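Pyruvate kinase (Pseudomonas aeruginosa, PDB 6QXL) probably catalyses the last step of glycolysis, transferring a phosphoryl group from phosphoenolpyruvate to ADP to yield pyruvate and ATP. Local coordinates at residues G159-G164 against I222-A227. Residues are numbered along the deposited sequence; the frame is centred on the assembly and turned at random.
Sequences GINRRG and IERAEA. With MG (magnesium ion), chain N.
Two donors meet where Asn161 faces Arg224: ND2 of Asn161 lies 4.1 Å from NH1 of Arg224, and neither nitrogen can accept a bond from the other. A shared acceptor explains the closeness: OE1 of Glu254, in helix 248-255, accepts a hydrogen bond from Asn161 ND2 and forms a salt bridge with Arg224 NH1. The site illustrates how pyruvate kinase joins its domains, for strand 159-162 belongs to the small beta domain, whereas 222-227 is the loop following strand 217-222 of the TIM barrel. Asn161 reaches the edge of the guanidinium, near its plane, with the amide turned 81° to it. Its CG stands anti to the backbone N (chi1 -156°), which carries ND2 to the barrel side, while OD1 turns back to receive Arg162 N at 2.7 Å in a bent bond, the donor tilted 29° from the carbonyl plane, which may help to steady the amide's rotation. Arg224 bends at chi2, bringing its end closer to the strand. Glu254 also accepts Ala225 N through OE2, so one carboxylate ties both segments to the same helix. The interface is small, 93 Å² in all, and its other touch is Ala225 CB against Gly164 O at 3.9 Å. Next to Arg224, the loop enters the active site: Glu223, extended beyond CG, binds magnesium through OE2, and Asp250 through OD2.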
ATOM      1  N   GLY A 159      36.905 -22.653 -22.658  1.00 40.57           N
ATOM      2  CA  GLY A 159      36.187 -21.482 -23.144  1.00 38.75           C
ATOM      3  C   GLY A 159      36.930 -20.206 -22.808  1.00 36.01           C
ATOM      4  O   GLY A 159      37.727 -20.128 -21.866  1.00 36.25           O
ATOM      5  N   ILE A 160      36.709 -19.216 -23.655  1.00 36.55           N
ATOM      6  CA  ILE A 160      37.254 -17.881 -23.448  1.00 41.50           C
ATOM      7  C   ILE A 160      36.162 -16.859 -23.751  1.00 40.16           C
ATOM      8  O   ILE A 160      35.368 -17.028 -24.665  1.00 41.16           O
ATOM      9  CB  ILE A 160      38.523 -17.663 -24.323  1.00 44.40           C
ATOM     10  CG1 ILE A 160      39.128 -16.291 -24.083  1.00 47.90           C
ATOM     11  CG2 ILE A 160      38.223 -17.828 -25.782  1.00 44.40           C
ATOM     12  CD1 ILE A 160      40.505 -16.130 -24.681  1.00 50.10           C
ATOM     13  N   ASN A 161      36.124 -15.797 -22.967  1.00 38.01           N
ATOM     14  CA  ASN A 161      35.256 -14.659 -23.244  1.00 41.66           C
ATOM     15  C   ASN A 161      35.930 -13.388 -22.799  1.00 37.92           C
ATOM     16  O   ASN A 161      36.887 -13.415 -22.079  1.00 43.40           O
ATOM     17  CB  ASN A 161      33.873 -14.798 -22.596  1.00 49.18           C
ATOM     18  CG  ASN A 161      32.782 -13.954 -23.313  1.00 51.83           C
ATOM     19  OD1 ASN A 161      33.042 -13.073 -24.134  1.00 45.90           O
ATOM     20  ND2 ASN A 161      31.535 -14.275 -23.017  1.00 62.99           N
ATOM     21  N   ARG A 162      35.416 -12.254 -23.232  1.00 39.36           N
ATOM     22  CA  ARG A 162      35.863 -10.964 -22.844  1.00 38.36           C
ATOM     23  C   ARG A 162      34.974 -10.365 -21.750  1.00 35.91           C
ATOM     24  O   ARG A 162      33.758 -10.337 -21.877  1.00 41.75           O
ATOM     25  CB  ARG A 162      35.890 -10.070 -24.043  1.00 38.94           C
ATOM     26  CG  ARG A 162      36.583  -8.724 -23.781  1.00 43.47           C
ATOM     27  CD  ARG A 162      36.858  -7.843 -24.865  1.00 45.94           C
ATOM     28  NE  ARG A 162      35.646  -7.388 -25.505  1.00 46.04           N
ATOM     29  CZ  ARG A 162      35.598  -6.579 -26.514  1.00 46.39           C
ATOM     30  NH1 ARG A 162      36.718  -5.939 -26.988  1.00 49.65           N
ATOM     31  NH2 ARG A 162      34.413  -6.367 -27.123  1.00 47.48           N
ATOM     32  N   ARG A 163      35.639  -9.808 -20.722  1.00 33.81           N
ATOM     33  CA  ARG A 163      34.951  -9.097 -19.687  1.00 38.40           C
ATOM     34  C   ARG A 163      34.257  -7.885 -20.390  1.00 39.54           C
ATOM     35  O   ARG A 163      34.875  -7.091 -21.036  1.00 45.91           O
ATOM     36  CB  ARG A 163      35.916  -8.594 -18.636  1.00 41.61           C
ATOM     37  CG  ARG A 163      35.303  -7.831 -17.468  1.00 42.90           C
ATOM     38  CD  ARG A 163      36.318  -7.820 -16.354  1.00 46.30           C
ATOM     39  NE  ARG A 163      36.062  -8.936 -15.446  1.00 52.56           N
ATOM     40  CZ  ARG A 163      36.984  -9.566 -14.675  1.00 63.86           C
ATOM     41  NH1 ARG A 163      38.211  -9.101 -14.577  1.00 67.39           N
ATOM     42  NH2 ARG A 163      36.611 -10.575 -13.925  1.00 64.84           N
ATOM     43  N   GLY A 164      32.958  -7.780 -20.208  1.00 41.21           N
ATOM     44  CA  GLY A 164      32.158  -6.792 -20.814  1.00 35.53           C
ATOM     45  C   GLY A 164      31.373  -7.286 -22.015  1.00 36.14           C
ATOM     46  O   GLY A 164      30.557  -6.522 -22.510  1.00 33.64           O
ATOM     47  N   ILE A 222      19.898 -16.186 -20.855  1.00 35.84           N
ATOM     48  CA  ILE A 222      20.299 -14.790 -20.722  1.00 37.37           C
ATOM     49  C   ILE A 222      21.760 -14.772 -20.252  1.00 37.22           C
ATOM     50  O   ILE A 222      22.033 -14.924 -19.083  1.00 36.18           O
ATOM     51  CB  ILE A 222      19.390 -14.030 -19.740  1.00 36.79           C
ATOM     52  CG1 ILE A 222      17.905 -14.300 -20.028  1.00 35.90           C
ATOM     53  CG2 ILE A 222      19.676 -12.547 -19.780  1.00 35.26           C
ATOM     54  CD1 ILE A 222      17.494 -14.115 -21.453  1.00 36.30           C
ATOM     55  N   GLU A 223      22.687 -14.707 -21.201  1.00 36.79           N
ATOM     56  CA  GLU A 223      24.123 -14.716 -20.996  1.00 38.36           C
ATOM     57  C   GLU A 223      24.885 -13.559 -21.650  1.00 43.44           C
ATOM     58  O   GLU A 223      26.064 -13.510 -21.556  1.00 53.28           O
ATOM     59  CB  GLU A 223      24.718 -15.996 -21.606  1.00 38.39           C
ATOM     60  CG  GLU A 223      24.362 -17.323 -20.972  1.00 41.57           C
ATOM     61  CD  GLU A 223      24.973 -18.542 -21.646  1.00 44.13           C
ATOM     62  OE1 GLU A 223      24.663 -18.759 -22.801  1.00 47.73           O
ATOM     63  OE2 GLU A 223      25.734 -19.310 -21.017  1.00 42.99           O
ATOM     64  N   ARG A 224      24.235 -12.651 -22.343  1.00 42.38           N
ATOM     65  CA  ARG A 224      24.939 -11.595 -23.074  1.00 43.55           C
ATOM     66  C   ARG A 224      24.667 -10.255 -22.485  1.00 42.53           C
ATOM     67  O   ARG A 224      23.535  -9.969 -22.125  1.00 45.28           O
ATOM     68  CB  ARG A 224      24.574 -11.572 -24.563  1.00 49.15           C
ATOM     69  CG  ARG A 224      25.267 -12.636 -25.325  1.00 53.16           C
ATOM     70  CD  ARG A 224      26.632 -12.335 -25.909  1.00 60.21           C
ATOM     71  NE  ARG A 224      26.928 -13.176 -27.011  1.00 66.79           N
ATOM     72  CZ  ARG A 224      28.085 -13.847 -27.196  1.00 66.38           C
ATOM     73  NH1 ARG A 224      29.080 -13.745 -26.317  1.00 68.96           N
ATOM     74  NH2 ARG A 224      28.258 -14.622 -28.263  1.00 63.02           N
ATOM     75  N   ALA A 225      25.665  -9.408 -22.390  1.00 39.76           N
ATOM     76  CA  ALA A 225      25.467  -8.039 -21.928  1.00 40.68           C
ATOM     77  C   ALA A 225      24.372  -7.307 -22.669  1.00 45.43           C
ATOM     78  O   ALA A 225      23.581  -6.580 -22.069  1.00 42.63           O
ATOM     79  CB  ALA A 225      26.770  -7.262 -21.969  1.00 42.15           C
ATOM     80  N   GLU A 226      24.289  -7.554 -23.981  1.00 47.61           N
ATOM     81  CA  GLU A 226      23.310  -6.857 -24.832  1.00 48.88           C
ATOM     82  C   GLU A 226      21.889  -7.261 -24.484  1.00 48.74           C
ATOM     83  O   GLU A 226      20.979  -6.461 -24.625  1.00 45.51           O
ATOM     84  CB  GLU A 226      23.585  -7.148 -26.320  1.00 52.49           C
ATOM     85  CG  GLU A 226      24.922  -6.639 -26.869  1.00 58.11           C
ATOM     86  CD  GLU A 226      26.143  -7.480 -26.512  1.00 64.59           C
ATOM     87  OE1 GLU A 226      26.055  -8.624 -26.002  1.00 69.76           O
ATOM     88  OE2 GLU A 226      27.237  -6.955 -26.664  1.00 75.13           O
ATOM     89  N   ALA A 227      21.706  -8.487 -24.013  1.00 51.47           N
ATOM     90  CA  ALA A 227      20.381  -8.983 -23.635  1.00 53.98           C
ATOM     91  C   ALA A 227      19.771  -8.290 -22.415  1.00 51.30           C
ATOM     92  O   ALA A 227      18.550  -8.317 -22.254  1.00 48.19           O
ATOM     93  CB  ALA A 227      20.438 -10.489 -23.393  1.00 56.04           C
TER
HETATM   94 MG    MG N 502      26.599 -20.497 -20.337  1.00 49.22          MG
HETATM   95  O   HOH W   1      28.761 -21.774 -19.748  1.00 61.79           O